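Local coordinates for protein CaaX farnesyltransferase beta subunit Ram1 (Aspergillus fumigatus, PDB 4L9P) that probably transfers, together with its alpha subunit, a farnesyl group from farnesyl diphosphate to the cysteine of C-terminal CaaX motifs, using zinc and contributing the peptide-binding site, at residues 222-235 / 260-274. Numbering follows the deposited sequence.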
loop_
_atom_site.group_PDB
_atom_site.type_symbol
_atom_site.label_atom_id
_atom_site.label_comp_id
_atom_site.label_asym_id
_atom_site.label_seq_id
_atom_site.Cartn_x
_atom_site.Cartn_y
_atom_site.Cartn_z
ATOM N N ILE B 222 -3.470 15.432 22.421
ATOM C CA ILE B 222 -2.169 15.169 21.810
ATOM C C ILE B 222 -1.062 16.069 22.363
ATOM O O ILE B 222 -1.207 17.280 22.365
ATOM C CB ILE B 222 -2.233 15.348 20.285
ATOM C CG1 ILE B 222 -3.366 14.494 19.673
ATOM C CG2 ILE B 222 -0.803 15.094 19.693
ATOM C CD1 ILE B 222 -3.884 14.953 18.258
ATOM N N ASP B 223 0.069 15.480 22.796
ATOM C CA ASP B 223 1.235 16.272 23.169
ATOM C C ASP B 223 1.999 16.547 21.877
ATOM O O ASP B 223 2.741 15.705 21.383
ATOM C CB ASP B 223 2.110 15.537 24.209
ATOM C CG ASP B 223 3.318 16.368 24.671
ATOM O OD1 ASP B 223 3.757 17.310 23.965
ATOM O OD2 ASP B 223 3.821 16.090 25.773
ATOM N N ARG B 224 1.764 17.723 21.302
ATOM C CA ARG B 224 2.344 18.030 19.975
ATOM C C ARG B 224 3.830 18.156 19.969
ATOM O O ARG B 224 4.477 17.671 19.019
ATOM C CB ARG B 224 1.885 19.379 19.413
ATOM C CG ARG B 224 0.615 19.535 18.767
ATOM C CD ARG B 224 0.469 21.092 18.884
ATOM N NE ARG B 224 0.804 21.663 17.645
ATOM C CZ ARG B 224 0.830 22.924 17.290
ATOM N NH1 ARG B 224 0.729 23.969 18.149
ATOM N NH2 ARG B 224 1.035 23.103 16.001
ATOM N N LYS B 225 4.407 18.823 20.977
ATOM C CA LYS B 225 5.859 18.926 21.027
ATOM C C LYS B 225 6.511 17.545 21.159
ATOM O O LYS B 225 7.511 17.247 20.485
ATOM C CB LYS B 225 6.320 19.846 22.180
ATOM C CG LYS B 225 7.797 19.946 22.155
ATOM C CD LYS B 225 8.288 21.041 23.024
ATOM C CE LYS B 225 9.377 21.721 22.330
ATOM N NZ LYS B 225 9.787 22.830 23.159
ATOM N N ALA B 226 5.937 16.671 22.004
ATOM C CA ALA B 226 6.552 15.372 22.184
ATOM C C ALA B 226 6.351 14.544 20.900
ATOM O O ALA B 226 7.240 13.774 20.508
ATOM C CB ALA B 226 5.949 14.680 23.391
ATOM N N MET B 227 5.210 14.707 20.230
ATOM C CA MET B 227 5.039 14.033 18.933
ATOM C C MET B 227 6.105 14.439 17.919
ATOM O O MET B 227 6.627 13.577 17.174
ATOM C CB MET B 227 3.663 14.388 18.336
ATOM C CG MET B 227 3.361 13.731 16.968
ATOM S SD MET B 227 2.999 11.941 17.119
ATOM C CE MET B 227 1.347 11.992 17.787
ATOM N N TRP B 228 6.402 15.738 17.837
ATOM C CA TRP B 228 7.448 16.234 16.950
ATOM C C TRP B 228 8.838 15.668 17.302
ATOM O O TRP B 228 9.580 15.232 16.397
ATOM C CB TRP B 228 7.449 17.754 17.081
ATOM C CG TRP B 228 8.488 18.506 16.308
ATOM C CD1 TRP B 228 8.591 18.671 14.950
ATOM C CD2 TRP B 228 9.519 19.293 16.895
ATOM N NE1 TRP B 228 9.654 19.514 14.640
ATOM C CE2 TRP B 228 10.244 19.908 15.829
ATOM C CE3 TRP B 228 9.901 19.518 18.220
ATOM C CZ2 TRP B 228 11.343 20.805 16.059
ATOM C CZ3 TRP B 228 10.988 20.392 18.464
ATOM C CH2 TRP B 228 11.690 21.035 17.383
ATOM N N LYS B 229 9.176 15.638 18.592
ATOM C CA LYS B 229 10.464 15.069 18.962
ATOM C C LYS B 229 10.570 13.584 18.585
ATOM O O LYS B 229 11.600 13.144 18.074
ATOM C CB LYS B 229 10.714 15.243 20.474
ATOM C CG LYS B 229 10.964 16.719 20.839
ATOM C CD LYS B 229 11.255 16.868 22.303
ATOM C CE LYS B 229 11.798 18.222 22.594
ATOM N NZ LYS B 229 12.300 18.105 23.984
ATOM N N TRP B 230 9.492 12.830 18.835
ATOM C CA TRP B 230 9.506 11.404 18.566
ATOM C C TRP B 230 9.552 11.186 17.055
ATOM O O TRP B 230 10.367 10.375 16.566
ATOM C CB TRP B 230 8.287 10.717 19.212
ATOM C CG TRP B 230 8.079 9.344 18.652
ATOM C CD1 TRP B 230 8.875 8.220 18.850
ATOM C CD2 TRP B 230 7.015 8.928 17.762
ATOM N NE1 TRP B 230 8.387 7.187 18.093
ATOM C CE2 TRP B 230 7.238 7.567 17.455
ATOM C CE3 TRP B 230 5.879 9.583 17.251
ATOM C CZ2 TRP B 230 6.397 6.843 16.619
ATOM C CZ3 TRP B 230 5.039 8.915 16.430
ATOM C CH2 TRP B 230 5.286 7.520 16.138
ATOM N N LEU B 231 8.697 11.869 16.285
ATOM C CA LEU B 231 8.741 11.650 14.816
ATOM C C LEU B 231 10.124 11.997 14.268
ATOM O O LEU B 231 10.610 11.384 13.331
ATOM C CB LEU B 231 7.705 12.513 14.108
ATOM C CG LEU B 231 6.273 12.030 14.236
ATOM C CD1 LEU B 231 5.352 13.110 13.634
ATOM C CD2 LEU B 231 6.081 10.680 13.555
ATOM N N GLY B 232 10.774 13.017 14.841
ATOM C CA GLY B 232 12.116 13.359 14.380
ATOM C C GLY B 232 13.132 12.218 14.555
ATOM O O GLY B 232 14.097 12.131 13.797
ATOM N N LYS B 233 12.904 11.362 15.562
ATOM C CA LYS B 233 13.753 10.191 15.751
ATOM C C LYS B 233 13.644 9.146 14.648
ATOM O O LYS B 233 14.527 8.289 14.486
ATOM C CB LYS B 233 13.509 9.536 17.118
ATOM C CG LYS B 233 13.785 10.487 18.259
ATOM C CD LYS B 233 13.419 9.822 19.574
ATOM C CE LYS B 233 13.746 10.794 20.729
ATOM N NZ LYS B 233 13.420 10.185 22.033
ATOM N N LEU B 234 12.525 9.179 13.947
ATOM C CA LEU B 234 12.265 8.194 12.889
ATOM C C LEU B 234 12.898 8.562 11.562
ATOM O O LEU B 234 12.996 7.719 10.670
ATOM C CB LEU B 234 10.777 8.011 12.719
ATOM C CG LEU B 234 10.010 7.664 14.013
ATOM C CD1 LEU B 234 8.532 7.464 13.709
ATOM C CD2 LEU B 234 10.490 6.406 14.799
ATOM N N LYS B 235 13.290 9.840 11.393
ATOM C CA LYS B 235 13.843 10.271 10.122
ATOM C C LYS B 235 15.170 9.586 9.896
ATOM O O LYS B 235 16.046 9.629 10.775
ATOM C CB LYS B 235 14.031 11.820 10.162
ATOM C CG LYS B 235 14.580 12.395 8.883
ATOM C CD LYS B 235 13.574 12.381 7.721
ATOM C CE LYS B 235 14.201 13.116 6.499
ATOM N NZ LYS B 235 13.277 13.187 5.356
ATOM N N VAL B 260 0.533 12.774 9.951
ATOM C CA VAL B 260 0.483 13.287 11.339
ATOM C C VAL B 260 1.125 14.680 11.429
ATOM O O VAL B 260 0.572 15.599 12.061
ATOM C CB VAL B 260 1.187 12.344 12.273
ATOM C CG1 VAL B 260 1.389 12.929 13.703
ATOM C CG2 VAL B 260 0.366 11.009 12.354
ATOM N N HIS B 261 2.275 14.820 10.764
ATOM C CA HIS B 261 2.994 16.107 10.794
ATOM C C HIS B 261 2.105 17.216 10.241
ATOM O O HIS B 261 2.020 18.314 10.834
ATOM C CB HIS B 261 4.267 15.914 9.977
ATOM C CG HIS B 261 5.213 17.070 10.035
ATOM N ND1 HIS B 261 4.960 18.283 9.418
ATOM C CD2 HIS B 261 6.397 17.203 10.695
ATOM C CE1 HIS B 261 5.978 19.108 9.679
ATOM N NE2 HIS B 261 6.858 18.476 10.456
ATOM N N ALA B 262 1.473 16.971 9.095
ATOM C CA ALA B 262 0.646 17.989 8.445
ATOM C C ALA B 262 -0.603 18.310 9.257
ATOM O O ALA B 262 -0.935 19.486 9.464
ATOM C CB ALA B 262 0.194 17.518 7.055
ATOM N N LEU B 263 -1.334 17.283 9.710
ATOM C CA LEU B 263 -2.597 17.601 10.377
ATOM C C LEU B 263 -2.382 18.299 11.745
ATOM O O LEU B 263 -3.270 19.007 12.192
ATOM C CB LEU B 263 -3.445 16.334 10.584
ATOM C CG LEU B 263 -3.968 15.783 9.272
ATOM C CD1 LEU B 263 -4.698 14.413 9.560
ATOM C CD2 LEU B 263 -4.961 16.728 8.599
ATOM N N LEU B 264 -1.244 18.078 12.414
ATOM C CA LEU B 264 -0.941 18.704 13.704
ATOM C C LEU B 264 -0.121 20.007 13.522
ATOM O O LEU B 264 0.279 20.619 14.515
ATOM C CB LEU B 264 -0.155 17.731 14.587
ATOM C CG LEU B 264 -0.918 16.423 14.930
ATOM C CD1 LEU B 264 0.000 15.649 15.891
ATOM C CD2 LEU B 264 -2.342 16.581 15.458
ATOM N N ASP B 265 0.107 20.430 12.274
ATOM C CA ASP B 265 0.929 21.604 11.934
ATOM C C ASP B 265 2.247 21.576 12.746
ATOM O O ASP B 265 2.601 22.550 13.440
ATOM C CB ASP B 265 0.160 22.900 12.206
ATOM C CG ASP B 265 0.922 24.138 11.712
ATOM O OD1 ASP B 265 1.638 23.977 10.674
ATOM O OD2 ASP B 265 0.865 25.233 12.384
ATOM N N LEU B 266 2.971 20.470 12.679
ATOM C CA LEU B 266 4.235 20.436 13.392
ATOM C C LEU B 266 5.280 21.254 12.658
ATOM O O LEU B 266 5.183 21.489 11.452
ATOM C CB LEU B 266 4.766 18.997 13.482
ATOM C CG LEU B 266 3.798 18.033 14.204
ATOM C CD1 LEU B 266 4.417 16.633 14.321
ATOM C CD2 LEU B 266 3.356 18.564 15.599
ATOM N N PRO B 267 6.317 21.709 13.373
ATOM C CA PRO B 267 7.356 22.438 12.649
ATOM C C PRO B 267 8.039 21.588 11.593
ATOM O O PRO B 267 8.297 20.400 11.809
ATOM C CB PRO B 267 8.375 22.787 13.775
ATOM C CG PRO B 267 7.592 22.776 15.025
ATOM C CD PRO B 267 6.568 21.631 14.824
ATOM N N LEU B 268 8.314 22.183 10.448
ATOM C CA LEU B 268 9.044 21.535 9.367
ATOM C C LEU B 268 10.477 21.161 9.740
ATOM O O LEU B 268 10.978 20.101 9.298
ATOM C CB LEU B 268 9.020 22.480 8.165
ATOM C CG LEU B 268 9.814 22.077 6.963
ATOM C CD1 LEU B 268 9.269 20.790 6.406
ATOM C CD2 LEU B 268 9.721 23.220 5.870
ATOM N N ALA B 269 11.140 22.003 10.547
ATOM C CA ALA B 269 12.484 21.668 10.931
ATOM C C ALA B 269 12.533 20.432 11.810
ATOM O O ALA B 269 11.653 20.192 12.642
ATOM C CB ALA B 269 13.088 22.803 11.770
ATOM N N LEU B 270 13.555 19.619 11.631
ATOM C CA LEU B 270 13.788 18.528 12.582
ATOM C C LEU B 270 14.110 19.076 13.961
ATOM O O LEU B 270 14.715 20.147 14.092
ATOM C CB LEU B 270 14.956 17.670 12.113
ATOM C CG LEU B 270 14.711 16.856 10.813
ATOM C CD1 LEU B 270 16.064 16.290 10.263
ATOM C CD2 LEU B 270 13.680 15.736 11.032
ATOM N N PRO B 271 13.748 18.336 15.002
ATOM C CA PRO B 271 14.200 18.738 16.359
ATOM C C PRO B 271 15.716 18.948 16.342
ATOM O O PRO B 271 16.469 18.259 15.606
ATOM C CB PRO B 271 13.845 17.522 17.217
ATOM C CG PRO B 271 12.675 16.899 16.481
ATOM C CD PRO B 271 12.924 17.100 15.027
ATOM N N PRO B 272 16.196 19.865 17.203
ATOM C CA PRO B 272 17.645 20.122 17.120
ATOM C C PRO B 272 18.499 18.870 17.437
ATOM O O PRO B 272 19.636 18.758 16.899
ATOM C CB PRO B 272 17.861 21.297 18.075
ATOM C CG PRO B 272 16.588 21.561 18.733
ATOM C CD PRO B 272 15.471 20.791 18.062
ATOM N N GLU B 273 17.958 17.894 18.191
ATOM C CA GLU B 273 18.694 16.641 18.510
ATOM C C GLU B 273 18.483 15.446 17.620
ATOM O O GLU B 273 18.984 14.364 17.885
ATOM C CB GLU B 273 18.306 16.179 19.913
ATOM C CG GLU B 273 18.674 17.200 20.958
ATOM C CD GLU B 273 20.148 17.417 20.992
ATOM O OE1 GLU B 273 20.872 16.392 21.106
ATOM O OE2 GLU B 273 20.579 18.601 20.926
ATOM N N ALA B 274 17.747 15.634 16.553
ATOM C CA ALA B 274 17.428 14.537 15.659
ATOM C C ALA B 274 18.719 14.003 15.052
ATOM O O ALA B 274 19.561 14.752 14.555
ATOM C CB ALA B 274 16.482 15.009 14.569
HETATM O O HOH W 1 0.927 25.582 14.942
#
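In the alpha-alpha toroid of the prenyltransferase beta subunit, the chain leaving helix 251-263 through a Schellman motif runs alongside helix 224-234 in the same direction, and Trp228 is gripped between two prolines of that loop. Pro271 lies over one face, its CG 3.9 Å from the centroid of the six-membered ring of Trp228; on the opposite face Pro267 CD stands 3.8 Å from the centroid of the five-membered ring. Both are CH-pi contacts. With CG anti to the backbone N (chi1 177°), the indole reaches out from its helix into this slot, where NE1 of Trp228 donates to Ala269 O at 2.9 Å, the donor almost in line with the carbonyl, and more weakly to Pro267 O. That second carbonyl also accepts from His261 NE2 at 2.8 Å, which ties the loop back to its own helix. Past the ring, Gly232 passes close to Pro271, its CA 3.9 Å from CD of the proline. At the other end of the contact, the chain of Arg224, bent at chi3 (101°), brings NH2 to 3.0 Å from Leu264 O, just beyond the last helical residue, while a water bridges NH2 to Asp265 OD2, the carboxylate oxygen that also pairs with Lys458. On the inner side of the helix, toward Val260, Leu231 CD1 meets Leu266 CD1 at 3.7 Å, and Met227 CG lies against Val260 CG1. The loop is thus held by backbone carbonyls, proline rings and leucines together: the prolines restrict the tilt of the indole, and its N-H ties it to the loop, chiefly at Ala269 O.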